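Local atomic coordinates of serine protease pet (Escherichia coli, PDB entry 4OM9), a protein that acts as an autotransporter serine protease and enterotoxin of enteroaggregative strains, and probably cleaves the host protein alpha-fodrin. Residues 21-26 against 45-50; 256-261 against 294-299; 309-314 against 334-339; 484-489 against 508-513; 586-591 against 605-610. All blocks are in the same frame, centred on the assembly; numbering follows the deposited sequence.

Interaction 1: 21-26 against 45-50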
# COMPACT_ATOMS: atom_id res chain seq x y z
N GLY A 21 -10.46 5.90 8.87
CA GLY A 21 -11.08 4.63 8.51
C GLY A 21 -11.69 4.62 7.12
O GLY A 21 -10.98 4.84 6.14
N VAL A 22 -13.00 4.37 7.04
CA VAL A 22 -13.67 4.37 5.73
C VAL A 22 -14.08 5.75 5.26
O VAL A 22 -14.59 5.90 4.16
CB VAL A 22 -14.95 3.49 5.71
CG1 VAL A 22 -14.60 1.99 5.95
CG2 VAL A 22 -16.01 4.03 6.68
N PHE A 23 -13.86 6.76 6.11
CA PHE A 23 -14.38 8.09 5.84
C PHE A 23 -13.30 9.05 5.33
O PHE A 23 -13.26 10.22 5.73
CB PHE A 23 -15.03 8.67 7.09
CG PHE A 23 -16.23 7.90 7.57
CD1 PHE A 23 -17.42 7.95 6.88
CD2 PHE A 23 -16.16 7.16 8.75
CE1 PHE A 23 -18.53 7.27 7.33
CE2 PHE A 23 -17.26 6.50 9.21
CZ PHE A 23 -18.45 6.54 8.49
N GLN A 24 -12.42 8.53 4.49
CA GLN A 24 -11.46 9.35 3.77
C GLN A 24 -12.19 10.39 2.95
O GLN A 24 -13.28 10.11 2.43
CB GLN A 24 -10.58 8.49 2.87
CG GLN A 24 -9.90 7.38 3.63
CD GLN A 24 -9.05 7.93 4.75
OE1 GLN A 24 -8.26 8.83 4.54
NE2 GLN A 24 -9.22 7.39 5.95
N PRO A 25 -11.60 11.59 2.83
CA PRO A 25 -12.21 12.67 2.05
C PRO A 25 -12.53 12.23 0.63
O PRO A 25 -11.65 11.69 -0.03
CB PRO A 25 -11.13 13.78 2.06
CG PRO A 25 -10.26 13.47 3.25
CD PRO A 25 -10.27 11.96 3.36
N GLY A 26 -13.77 12.45 0.19
CA GLY A 26 -14.16 12.14 -1.17
C GLY A 26 -14.70 10.72 -1.36
O GLY A 26 -15.15 10.37 -2.46
N LEU A 45 -23.03 10.68 -1.56
CA LEU A 45 -22.20 11.87 -1.71
C LEU A 45 -20.78 11.52 -1.34
O LEU A 45 -20.56 10.53 -0.65
CB LEU A 45 -22.71 13.01 -0.82
CG LEU A 45 -24.14 13.54 -0.97
CD1 LEU A 45 -24.41 14.54 0.12
CD2 LEU A 45 -24.38 14.17 -2.34
N PRO A 46 -19.79 12.32 -1.78
CA PRO A 46 -18.44 12.11 -1.24
C PRO A 46 -18.40 12.53 0.22
O PRO A 46 -19.12 13.44 0.60
CB PRO A 46 -17.56 13.02 -2.09
CG PRO A 46 -18.39 13.37 -3.29
CD PRO A 46 -19.80 13.36 -2.82
N VAL A 47 -17.58 11.86 1.03
CA VAL A 47 -17.36 12.31 2.39
C VAL A 47 -16.69 13.68 2.37
O VAL A 47 -15.76 13.91 1.61
CB VAL A 47 -16.48 11.32 3.19
CG1 VAL A 47 -16.19 11.83 4.59
CG2 VAL A 47 -17.15 9.96 3.25
N PRO A 48 -17.18 14.61 3.20
CA PRO A 48 -16.54 15.93 3.28
C PRO A 48 -15.10 15.84 3.75
O PRO A 48 -14.70 14.83 4.35
CB PRO A 48 -17.38 16.68 4.32
CG PRO A 48 -18.71 15.94 4.35
CD PRO A 48 -18.37 14.50 4.06
N ASP A 49 -14.32 16.87 3.47
CA ASP A 49 -13.03 17.05 4.12
C ASP A 49 -13.29 17.96 5.31
O ASP A 49 -13.60 19.14 5.16
CB ASP A 49 -12.00 17.65 3.16
CG ASP A 49 -10.61 17.80 3.80
OD1 ASP A 49 -10.50 18.09 5.01
OD2 ASP A 49 -9.61 17.63 3.07
N PHE A 50 -13.16 17.40 6.50
CA PHE A 50 -13.37 18.19 7.71
C PHE A 50 -12.12 18.87 8.27
O PHE A 50 -12.13 19.32 9.43
CB PHE A 50 -13.98 17.31 8.79
CG PHE A 50 -15.31 16.76 8.43
CD1 PHE A 50 -16.37 17.61 8.16
CD2 PHE A 50 -15.52 15.37 8.37
CE1 PHE A 50 -17.61 17.10 7.83
CE2 PHE A 50 -16.77 14.86 8.06
CZ PHE A 50 -17.82 15.72 7.79

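Interaction 2: 256-261 against 294-299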
# COMPACT_ATOMS: atom_id res chain seq x y z
N LEU A 256 -10.98 45.44 6.20
CA LEU A 256 -10.21 46.12 7.23
C LEU A 256 -8.70 45.79 7.18
O LEU A 256 -7.89 46.43 7.86
CB LEU A 256 -10.77 45.77 8.61
CG LEU A 256 -12.20 46.22 8.90
CD1 LEU A 256 -12.53 45.88 10.33
CD2 LEU A 256 -12.38 47.72 8.64
N PHE A 257 -8.32 44.80 6.39
CA PHE A 257 -6.92 44.38 6.42
C PHE A 257 -6.25 44.48 5.06
O PHE A 257 -5.20 43.88 4.84
CB PHE A 257 -6.82 42.94 6.98
CG PHE A 257 -7.14 42.87 8.45
CD1 PHE A 257 -6.14 43.08 9.40
CD2 PHE A 257 -8.45 42.69 8.88
CE1 PHE A 257 -6.43 43.06 10.76
CE2 PHE A 257 -8.76 42.67 10.25
CZ PHE A 257 -7.75 42.85 11.19
N ILE A 258 -6.82 45.26 4.15
CA ILE A 258 -6.17 45.39 2.86
C ILE A 258 -5.53 46.76 2.65
O ILE A 258 -6.21 47.78 2.66
CB ILE A 258 -7.13 45.09 1.71
CG1 ILE A 258 -7.66 43.65 1.83
CG2 ILE A 258 -6.41 45.30 0.38
CD1 ILE A 258 -8.91 43.31 0.98
N GLN A 259 -4.21 46.76 2.49
CA GLN A 259 -3.50 47.90 1.93
C GLN A 259 -2.80 47.49 0.64
O GLN A 259 -1.82 46.75 0.66
CB GLN A 259 -2.49 48.51 2.91
CG GLN A 259 -1.79 49.72 2.31
CD GLN A 259 -0.81 50.39 3.24
OE1 GLN A 259 -0.78 50.16 4.45
NE2 GLN A 259 0.00 51.26 2.66
N ASN A 260 -3.33 47.96 -0.48
CA ASN A 260 -2.73 47.66 -1.76
C ASN A 260 -1.39 48.38 -1.97
O ASN A 260 -1.27 49.58 -1.75
CB ASN A 260 -3.71 48.01 -2.89
CG ASN A 260 -4.94 47.09 -2.91
OD1 ASN A 260 -6.08 47.53 -2.73
ND2 ASN A 260 -4.70 45.80 -3.11
N VAL A 261 -0.37 47.64 -2.38
CA VAL A 261 0.88 48.27 -2.76
C VAL A 261 1.19 47.94 -4.19
O VAL A 261 1.53 46.80 -4.53
CB VAL A 261 2.04 47.84 -1.87
CG1 VAL A 261 3.25 48.69 -2.18
CG2 VAL A 261 1.65 47.96 -0.40
N ASP A 294 -2.68 43.83 5.95
CA ASP A 294 -1.77 43.08 5.09
C ASP A 294 -1.24 44.04 4.04
O ASP A 294 -1.96 44.91 3.54
CB ASP A 294 -2.47 41.88 4.42
CG ASP A 294 -3.06 40.91 5.43
OD1 ASP A 294 -2.33 40.48 6.36
OD2 ASP A 294 -4.27 40.59 5.30
N LEU A 295 0.04 43.90 3.71
CA LEU A 295 0.58 44.61 2.57
C LEU A 295 0.38 43.71 1.37
O LEU A 295 1.05 42.69 1.22
CB LEU A 295 2.05 44.96 2.76
CG LEU A 295 2.34 45.79 4.01
CD1 LEU A 295 3.82 46.25 4.07
CD2 LEU A 295 1.40 46.98 4.09
N VAL A 296 -0.56 44.09 0.52
CA VAL A 296 -0.94 43.29 -0.64
C VAL A 296 -0.23 43.85 -1.86
O VAL A 296 -0.67 44.85 -2.44
CB VAL A 296 -2.46 43.29 -0.84
CG1 VAL A 296 -2.85 42.36 -1.97
CG2 VAL A 296 -3.15 42.87 0.45
N PHE A 297 0.87 43.19 -2.23
CA PHE A 297 1.76 43.65 -3.29
C PHE A 297 1.28 43.21 -4.66
O PHE A 297 0.81 42.10 -4.82
CB PHE A 297 3.17 43.12 -3.06
CG PHE A 297 3.77 43.57 -1.75
CD1 PHE A 297 4.14 44.89 -1.56
CD2 PHE A 297 3.98 42.66 -0.73
CE1 PHE A 297 4.70 45.31 -0.38
CE2 PHE A 297 4.54 43.07 0.47
CZ PHE A 297 4.89 44.40 0.65
N SER A 298 1.42 44.08 -5.65
CA SER A 298 1.01 43.72 -7.01
C SER A 298 1.95 44.33 -8.04
O SER A 298 2.62 45.32 -7.77
CB SER A 298 -0.43 44.16 -7.27
OG SER A 298 -0.58 45.54 -7.00
N GLY A 299 2.01 43.71 -9.21
CA GLY A 299 2.79 44.21 -10.32
C GLY A 299 4.20 43.68 -10.42
O GLY A 299 4.89 43.90 -11.41

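Interaction 3: 309-314 against 334-339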
# COMPACT_ATOMS: atom_id res chain seq x y z
N LEU A 309 11.33 45.21 9.99
CA LEU A 309 9.93 45.48 9.76
C LEU A 309 9.11 44.47 10.57
O LEU A 309 9.29 43.26 10.45
CB LEU A 309 9.58 45.40 8.27
CG LEU A 309 8.09 45.68 7.97
CD1 LEU A 309 7.75 47.16 8.19
CD2 LEU A 309 7.69 45.23 6.57
N ASP A 310 8.24 45.01 11.43
CA ASP A 310 7.34 44.22 12.24
C ASP A 310 5.95 44.68 11.85
O ASP A 310 5.56 45.82 12.16
CB ASP A 310 7.59 44.41 13.74
CG ASP A 310 6.74 43.44 14.60
OD1 ASP A 310 5.73 42.90 14.10
OD2 ASP A 310 7.10 43.21 15.79
N LEU A 311 5.21 43.79 11.18
CA LEU A 311 3.91 44.13 10.63
C LEU A 311 2.80 43.84 11.61
O LEU A 311 1.64 43.93 11.25
CB LEU A 311 3.65 43.37 9.33
CG LEU A 311 4.04 43.98 7.98
CD1 LEU A 311 3.07 43.52 6.90
CD2 LEU A 311 4.14 45.51 8.01
N GLY A 312 3.17 43.50 12.84
CA GLY A 312 2.20 43.11 13.84
C GLY A 312 1.27 42.00 13.34
O GLY A 312 1.70 40.90 13.01
N TYR A 313 -0.02 42.32 13.25
CA TYR A 313 -0.99 41.32 12.83
C TYR A 313 -1.07 41.20 11.31
O TYR A 313 -1.65 40.26 10.79
CB TYR A 313 -2.37 41.66 13.41
CG TYR A 313 -2.45 41.60 14.92
CD1 TYR A 313 -1.91 40.53 15.62
CD2 TYR A 313 -3.07 42.61 15.65
CE1 TYR A 313 -1.98 40.46 17.00
CE2 TYR A 313 -3.15 42.54 17.04
CZ TYR A 313 -2.60 41.46 17.70
OH TYR A 313 -2.67 41.36 19.08
N GLY A 314 -0.49 42.15 10.60
CA GLY A 314 -0.42 42.07 9.14
C GLY A 314 0.70 41.15 8.65
O GLY A 314 1.57 40.77 9.44
N VAL A 334 18.39 42.83 8.22
CA VAL A 334 17.05 43.16 8.70
C VAL A 334 16.12 41.94 8.77
O VAL A 334 16.19 41.01 7.95
CB VAL A 334 16.38 44.25 7.83
CG1 VAL A 334 17.23 45.50 7.81
CG2 VAL A 334 16.17 43.75 6.41
N THR A 335 15.23 41.95 9.75
CA THR A 335 14.28 40.87 9.91
C THR A 335 12.88 41.31 9.54
O THR A 335 12.53 42.49 9.62
CB THR A 335 14.29 40.33 11.35
OG1 THR A 335 13.83 41.35 12.25
CG2 THR A 335 15.72 39.91 11.76
N PHE A 336 12.08 40.35 9.08
CA PHE A 336 10.66 40.58 8.94
C PHE A 336 9.88 39.73 9.93
O PHE A 336 10.27 38.59 10.23
CB PHE A 336 10.18 40.28 7.53
CG PHE A 336 8.67 40.31 7.40
CD1 PHE A 336 7.99 41.51 7.48
CD2 PHE A 336 7.96 39.14 7.18
CE1 PHE A 336 6.61 41.56 7.34
CE2 PHE A 336 6.57 39.17 7.05
CZ PHE A 336 5.90 40.38 7.13
N LYS A 337 8.79 40.30 10.44
CA LYS A 337 7.87 39.58 11.31
C LYS A 337 6.45 40.01 11.01
O LYS A 337 6.19 41.19 10.76
CB LYS A 337 8.20 39.83 12.78
CG LYS A 337 7.27 39.11 13.73
CD LYS A 337 7.68 39.31 15.18
CE LYS A 337 6.76 38.54 16.12
NZ LYS A 337 7.27 38.58 17.52
N GLY A 338 5.53 39.05 11.05
CA GLY A 338 4.12 39.33 10.90
C GLY A 338 3.25 38.09 10.82
O GLY A 338 3.57 37.05 11.37
N ALA A 339 2.13 38.22 10.11
CA ALA A 339 1.12 37.18 9.98
C ALA A 339 1.63 36.01 9.15
O ALA A 339 1.21 34.88 9.32
CB ALA A 339 -0.14 37.75 9.36
O HOH W 1 11.12 42.08 12.41

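Interaction 4: 484-489 against 508-513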
# COMPACT_ATOMS: atom_id res chain seq x y z
N GLU A 484 18.94 3.97 0.22
CA GLU A 484 19.94 3.15 0.88
C GLU A 484 19.72 3.02 2.37
O GLU A 484 19.57 4.00 3.07
CB GLU A 484 21.36 3.71 0.62
CG GLU A 484 21.73 3.76 -0.84
CD GLU A 484 23.14 4.21 -1.09
OE1 GLU A 484 23.85 4.55 -0.12
OE2 GLU A 484 23.55 4.25 -2.28
N HIS A 485 19.72 1.79 2.88
CA HIS A 485 19.68 1.56 4.32
C HIS A 485 20.99 0.83 4.71
O HIS A 485 20.98 -0.37 4.87
CB HIS A 485 18.42 0.76 4.67
CG HIS A 485 18.25 0.46 6.12
ND1 HIS A 485 18.42 1.40 7.12
CD2 HIS A 485 17.87 -0.68 6.75
CE1 HIS A 485 18.17 0.85 8.29
NE2 HIS A 485 17.84 -0.41 8.10
N HIS A 486 22.10 1.58 4.80
CA HIS A 486 23.43 1.03 5.07
C HIS A 486 23.92 1.30 6.49
O HIS A 486 23.87 2.44 6.97
CB HIS A 486 24.47 1.60 4.11
CG HIS A 486 24.19 1.32 2.67
ND1 HIS A 486 24.99 1.81 1.66
CD2 HIS A 486 23.21 0.60 2.07
CE1 HIS A 486 24.53 1.39 0.49
NE2 HIS A 486 23.45 0.66 0.71
N LEU A 487 24.42 0.27 7.15
CA LEU A 487 25.09 0.47 8.43
C LEU A 487 26.47 -0.15 8.37
O LEU A 487 26.71 -1.05 7.58
CB LEU A 487 24.26 -0.10 9.58
CG LEU A 487 23.14 0.86 10.00
CD1 LEU A 487 22.25 0.24 11.03
CD2 LEU A 487 23.77 2.11 10.57
N ASP A 488 27.39 0.37 9.20
CA ASP A 488 28.79 -0.03 9.16
C ASP A 488 29.04 -1.41 9.72
O ASP A 488 29.99 -2.10 9.35
CB ASP A 488 29.65 0.98 9.93
CG ASP A 488 29.98 2.21 9.11
OD1 ASP A 488 29.76 2.17 7.88
OD2 ASP A 488 30.48 3.20 9.68
N THR A 489 28.17 -1.79 10.65
CA THR A 489 28.25 -3.07 11.33
C THR A 489 26.89 -3.77 11.29
O THR A 489 25.83 -3.12 11.38
CB THR A 489 28.75 -2.86 12.78
OG1 THR A 489 30.12 -3.30 12.88
CG2 THR A 489 27.93 -3.63 13.79
N SER A 508 19.29 -0.26 -1.89
CA SER A 508 20.44 -0.99 -1.41
C SER A 508 20.45 -1.07 0.11
O SER A 508 20.27 -0.08 0.80
CB SER A 508 21.73 -0.36 -1.93
OG SER A 508 22.75 -0.50 -0.97
N ILE A 509 20.66 -2.29 0.59
CA ILE A 509 20.56 -2.64 2.00
C ILE A 509 21.80 -3.36 2.46
O ILE A 509 22.14 -4.41 1.93
CB ILE A 509 19.39 -3.58 2.24
CG1 ILE A 509 18.18 -3.16 1.43
CG2 ILE A 509 19.09 -3.65 3.71
CD1 ILE A 509 17.52 -1.93 1.96
N LYS A 510 22.48 -2.81 3.46
CA LYS A 510 23.68 -3.44 3.99
C LYS A 510 23.63 -3.43 5.50
O LYS A 510 23.43 -2.37 6.11
CB LYS A 510 24.94 -2.73 3.48
CG LYS A 510 25.11 -2.81 1.98
CD LYS A 510 26.24 -1.90 1.49
CE LYS A 510 25.99 -1.50 0.04
NZ LYS A 510 27.21 -1.56 -0.80
N ASN A 511 23.76 -4.62 6.08
CA ASN A 511 23.98 -4.82 7.50
C ASN A 511 22.77 -4.54 8.41
O ASN A 511 22.88 -4.72 9.62
CB ASN A 511 25.18 -3.96 7.97
CG ASN A 511 26.54 -4.61 7.63
OD1 ASN A 511 26.65 -5.83 7.58
ND2 ASN A 511 27.57 -3.79 7.42
N ALA A 512 21.64 -4.13 7.84
CA ALA A 512 20.46 -3.76 8.63
C ALA A 512 19.16 -4.12 7.90
O ALA A 512 19.06 -3.94 6.70
CB ALA A 512 20.48 -2.25 8.95
N PRO A 513 18.15 -4.63 8.63
CA PRO A 513 16.99 -5.20 7.93
C PRO A 513 16.04 -4.18 7.27
O PRO A 513 15.87 -3.06 7.73
CB PRO A 513 16.24 -5.95 9.05
CG PRO A 513 17.19 -6.00 10.22
CD PRO A 513 18.04 -4.78 10.09

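Interaction 5: 586-591 against 605-610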
# COMPACT_ATOMS: atom_id res chain seq x y z
N LEU A 586 16.85 -4.31 -6.12
CA LEU A 586 17.19 -4.29 -4.71
C LEU A 586 18.45 -5.12 -4.48
O LEU A 586 18.51 -6.30 -4.85
CB LEU A 586 16.04 -4.86 -3.87
CG LEU A 586 16.13 -4.54 -2.38
CD1 LEU A 586 14.75 -4.46 -1.76
CD2 LEU A 586 16.96 -5.55 -1.64
N ASN A 587 19.45 -4.51 -3.85
CA ASN A 587 20.60 -5.25 -3.36
C ASN A 587 20.60 -5.37 -1.83
O ASN A 587 20.45 -4.37 -1.13
CB ASN A 587 21.90 -4.60 -3.84
CG ASN A 587 23.15 -5.34 -3.35
OD1 ASN A 587 23.44 -6.47 -3.78
ND2 ASN A 587 23.89 -4.70 -2.45
N ILE A 588 20.77 -6.59 -1.32
CA ILE A 588 20.91 -6.83 0.13
C ILE A 588 22.22 -7.51 0.44
O ILE A 588 22.57 -8.49 -0.20
CB ILE A 588 19.84 -7.77 0.72
CG1 ILE A 588 18.94 -8.36 -0.36
CG2 ILE A 588 19.11 -7.15 1.92
CD1 ILE A 588 17.81 -9.18 0.24
N GLU A 589 22.92 -7.02 1.46
CA GLU A 589 24.10 -7.70 1.94
C GLU A 589 23.99 -7.95 3.44
O GLU A 589 23.65 -7.05 4.20
CB GLU A 589 25.36 -6.89 1.59
CG GLU A 589 25.43 -6.61 0.09
CD GLU A 589 26.76 -6.07 -0.38
OE1 GLU A 589 27.57 -5.57 0.43
OE2 GLU A 589 26.98 -6.16 -1.61
N ASP A 590 24.22 -9.19 3.84
CA ASP A 590 24.28 -9.58 5.25
C ASP A 590 23.12 -9.10 6.15
O ASP A 590 23.34 -8.71 7.30
CB ASP A 590 25.61 -9.08 5.82
CG ASP A 590 26.79 -9.50 4.94
OD1 ASP A 590 27.24 -10.67 5.05
OD2 ASP A 590 27.25 -8.66 4.13
N SER A 591 21.90 -9.15 5.63
CA SER A 591 20.77 -8.76 6.46
C SER A 591 19.51 -9.48 6.00
O SER A 591 19.58 -10.56 5.42
CB SER A 591 20.57 -7.24 6.43
OG SER A 591 19.75 -6.81 7.51
N ILE A 605 15.73 -8.80 -7.39
CA ILE A 605 16.47 -8.86 -6.15
C ILE A 605 17.85 -9.50 -6.34
O ILE A 605 17.96 -10.58 -6.92
CB ILE A 605 15.71 -9.66 -5.08
CG1 ILE A 605 14.32 -9.07 -4.83
CG2 ILE A 605 16.51 -9.73 -3.79
CD1 ILE A 605 13.54 -9.83 -3.77
N GLN A 606 18.90 -8.81 -5.89
CA GLN A 606 20.22 -9.41 -5.75
C GLN A 606 20.50 -9.57 -4.26
O GLN A 606 20.38 -8.61 -3.51
CB GLN A 606 21.31 -8.57 -6.42
CG GLN A 606 21.11 -8.27 -7.92
CD GLN A 606 20.02 -7.22 -8.20
OE1 GLN A 606 19.96 -6.17 -7.55
NE2 GLN A 606 19.16 -7.52 -9.16
N ALA A 607 20.84 -10.78 -3.83
CA ALA A 607 21.01 -11.03 -2.39
C ALA A 607 22.33 -11.71 -2.10
O ALA A 607 22.73 -12.65 -2.79
CB ALA A 607 19.85 -11.85 -1.84
N LYS A 608 23.00 -11.24 -1.07
CA LYS A 608 24.26 -11.84 -0.66
C LYS A 608 24.23 -12.10 0.84
O LYS A 608 23.98 -11.18 1.62
CB LYS A 608 25.43 -10.94 -1.04
CG LYS A 608 26.79 -11.47 -0.63
CD LYS A 608 27.85 -10.37 -0.69
CE LYS A 608 28.08 -9.81 -2.12
NZ LYS A 608 27.15 -8.67 -2.49
N ASN A 609 24.49 -13.35 1.22
CA ASN A 609 24.48 -13.77 2.62
C ASN A 609 23.32 -13.14 3.40
O ASN A 609 23.50 -12.61 4.50
CB ASN A 609 25.81 -13.41 3.28
CG ASN A 609 25.93 -13.97 4.69
OD1 ASN A 609 25.58 -15.13 4.94
ND2 ASN A 609 26.40 -13.13 5.63
N SER A 610 22.14 -13.18 2.81
CA SER A 610 20.99 -12.50 3.35
C SER A 610 19.75 -13.41 3.38
O SER A 610 19.66 -14.40 2.66
CB SER A 610 20.69 -11.24 2.54
OG SER A 610 21.67 -10.24 2.74

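Interaction 1: 21-26 against 45-50
V47 sets its branched side chain against the backbone of F23 and Q24 where two loops of the PA-clan (chymotrypsin-like) protease domain meet, running 103° apart and forming no sheet.

The rest is van der Waals packing around one bond, much of it of V47 on backbone carbonyls. V47 points its CB toward the other loop, to lie 3.5 Å from Q24 O. With CG1 anti to the backbone N (chi1 177°), that methyl comes to 3.5 Å from F23 O, while CG2 stays beside the N and meets the rim of the F23 ring near its plane, 4.2 Å from CD1; the two side chains cross at about a right angle. One face of the same ring receives V22 CG2 over its centre. L16 of helix 10-17 touches both F23 and V47, so the helix backs the junction. At the more exposed end, P25 CB rests 4.1 Å from D49 CB, and P46 CB lies 3.6 Å from G26 O.

A single backbone hydrogen bond joins the loops, from G26 N to V47 O at 2.8 Å, close to straight at the hydrogen (165°). N19 ND2 bonds to F23 O and P48 O and thereby holds a carbonyl of each loop, while D49 OD1 is hydrogen-bonded to S51 OG.

Interaction 2: 256-261 against 294-299
Parallel pairing at the protease-proximal end of a beta-helix brings I258-V261 alongside D294-S298, in register from I258 with D294 to V261 with F297. Backbone bonds alternate between the strands: D294 N donates to F257 O, Q259 N to D294 O, V296 N to Q259 O and S298 N to V261 O. Another, V261 N to V296 O at 2.8 Å, is almost straight (177°). V261 O also receives a CA-H...O contact from F297 CA at 3.4 Å.

Strand 258-262 is one of the two edge strands of the parallel sheet that forms one side of the beta-helix, and the chain reaches it from helix 247-255. The junction with the protease domain includes a charged link: D294 OD2 forms a salt bridge with R106 of strand 102-107, which also makes a cation-pi contact with F257, itself packed on strand 88-97.

On the Q259, L295, V261 and F297 face, V261 lies beside F297 and points the same way, its CB 3.6 Å from ring atom CD1. Extended Q259, CG anti to the backbone N (chi1 -179°), brings OE1 to 3.9 Å from L295 CD2. On the other face I258 CG2 touches V296 CG2 at 4.1 Å.

Interaction 3: 309-314 against 334-339
F336 carries the apolar side of its contact with L309 and L311. From CB the side chain leaves with CG anti to the backbone N (chi1 172°). CD1 meets L309 O at 3.7 Å and L309 CD2 at 3.8 Å, the two side chains lying side by side. One atom farther, CE1 also nears L309 CD2 and touches L311 CG at 3.6 Å; the L311 and F336 side chains cross at an oblique angle, with L311 CG at the ring edge, in its plane. CZ, the tip, still feels L311 CG at 4.1 Å. F316 of strand 316-318 stacks on the ring.

The backbones pair in parallel, L309 with F336 and D310 with K337, as successive turns of a beta-helix do. L309 N donates to T335 O, K337 N to L309 O, and L311 N to K337 O, the last at 2.8 Å and nearly straight (178°). A water donates to L309 O and is also hydrogen-bonded to T335 OG1, bridging the strands at one end of the ladder.

Beyond the strand the chain reverses in a type II' turn from L311 to G314. D310 OD1 accepts from G312 N at 2.9 Å, an Asx turn that leads into it, while D310 and K337 lie side by side without their charged ends touching. G338, lacking a side chain, brings CA to 3.3 Å from G314 O. The same carbonyl oxygen takes A339 N at 2.7 Å, the donor standing well above the carbonyl plane.

Interaction 4: 484-489 against 508-513
H486 and K510 cross obliquely on one face of two parallel beta-helix strands, 484-486 and 508-510, whose directions differ by only 8°. The lysine chain passes over the imidazole, with CE 3.6 Å from the ring centroid and 28° off its normal, a CH-pi contact; E484 CB covers the opposite face of the ring. H486 NE2 is modelled implausibly near S508 OG, so this edge of the ring is doubtful.

H485 has CG anti to the backbone N (chi1 180°), and its ring is buried on the other face. Its CB touches I509 CD1 at 3.9 Å, and NE2 passes 3.3 Å from A512 CB. Both ring nitrogens of this histidine are hydrogen-bonded to backbone carbonyls, ND1 to V465 O and NE2 to A494 O, a setting that might suit an imidazolium. L487 CD1 also packs on A512 CB, 3.7 Å away.

Between these faces the backbones exchange bonds in the parallel manner: H485 N to S508 O, K510 N to H485 O, L487 N to K510 O. Past the strand ends a side chain takes over the ladder, with N511 ND2 donating to L487 O at 2.9 Å, the acceptor lying almost exactly in the amide plane.

Interaction 5: 586-591 against 605-610
K608 and E589 lie side by side on the outer face of two parallel strands and close a salt bridge, NZ to OE2 at 2.7 Å, with the ammonium above the carboxylate plane. A second polar pair sits where the strands end: N609 ND2 donates to D590 OD1 at 2.7 Å, in its own amide plane and on the anti side of the oxygen, with amide and carboxylate turned 69° apart. Between the strands, Q606 N bonds to L586 O, I588 N to Q606 O, K608 N to I588 O and D590 N to K608 O.

The next shell explains the corner. D590 and N609 both adopt left-handed backbone angles, phi 50° and 41°, where each chain leaves its strand at a turn of the beta-helix. S610 OG then sits inside the bend, donating to K608 O at 2.7 Å and accepting from S591 N at 3.1 Å. Behind the sheet, I588 CG1 rests 3.9 Å from A607 CB, and I588 CD1 lies 4.3 Å from I605 CG2. L593 and I612 from neighbouring faces of the helix pack against these side chains.

K608 O thus takes two donors, D590 N and S610 OG, and the buried hydroxyl is satisfied both as donor and as acceptor. The opposite charges of E589 and K608 probably stabilise each other's ionised forms while joining successive turns at the surface.

In the fold
Interaction 1 belongs to the N-terminal protease domain, while the other four follow it in series along the beta-helix. Interactions 2 and 3 are neighbours, with centres 14 Å apart, and touch through L295 and L311; they lie on different sheets of the helix near its protease-bearing end. Interactions 4 and 5, about 10 Å apart between centres, are closer still: strands 506-510 and 585-589 adjoin, so the two contacts form one run of four parallel strands. The two pairs are well separated, with centres about 46 to 59 Å apart. Interaction 1 lies about 36 Å from interaction 2, centre to centre. Repeated turn-on-turn pairing thus builds the long stalk that carries the protease.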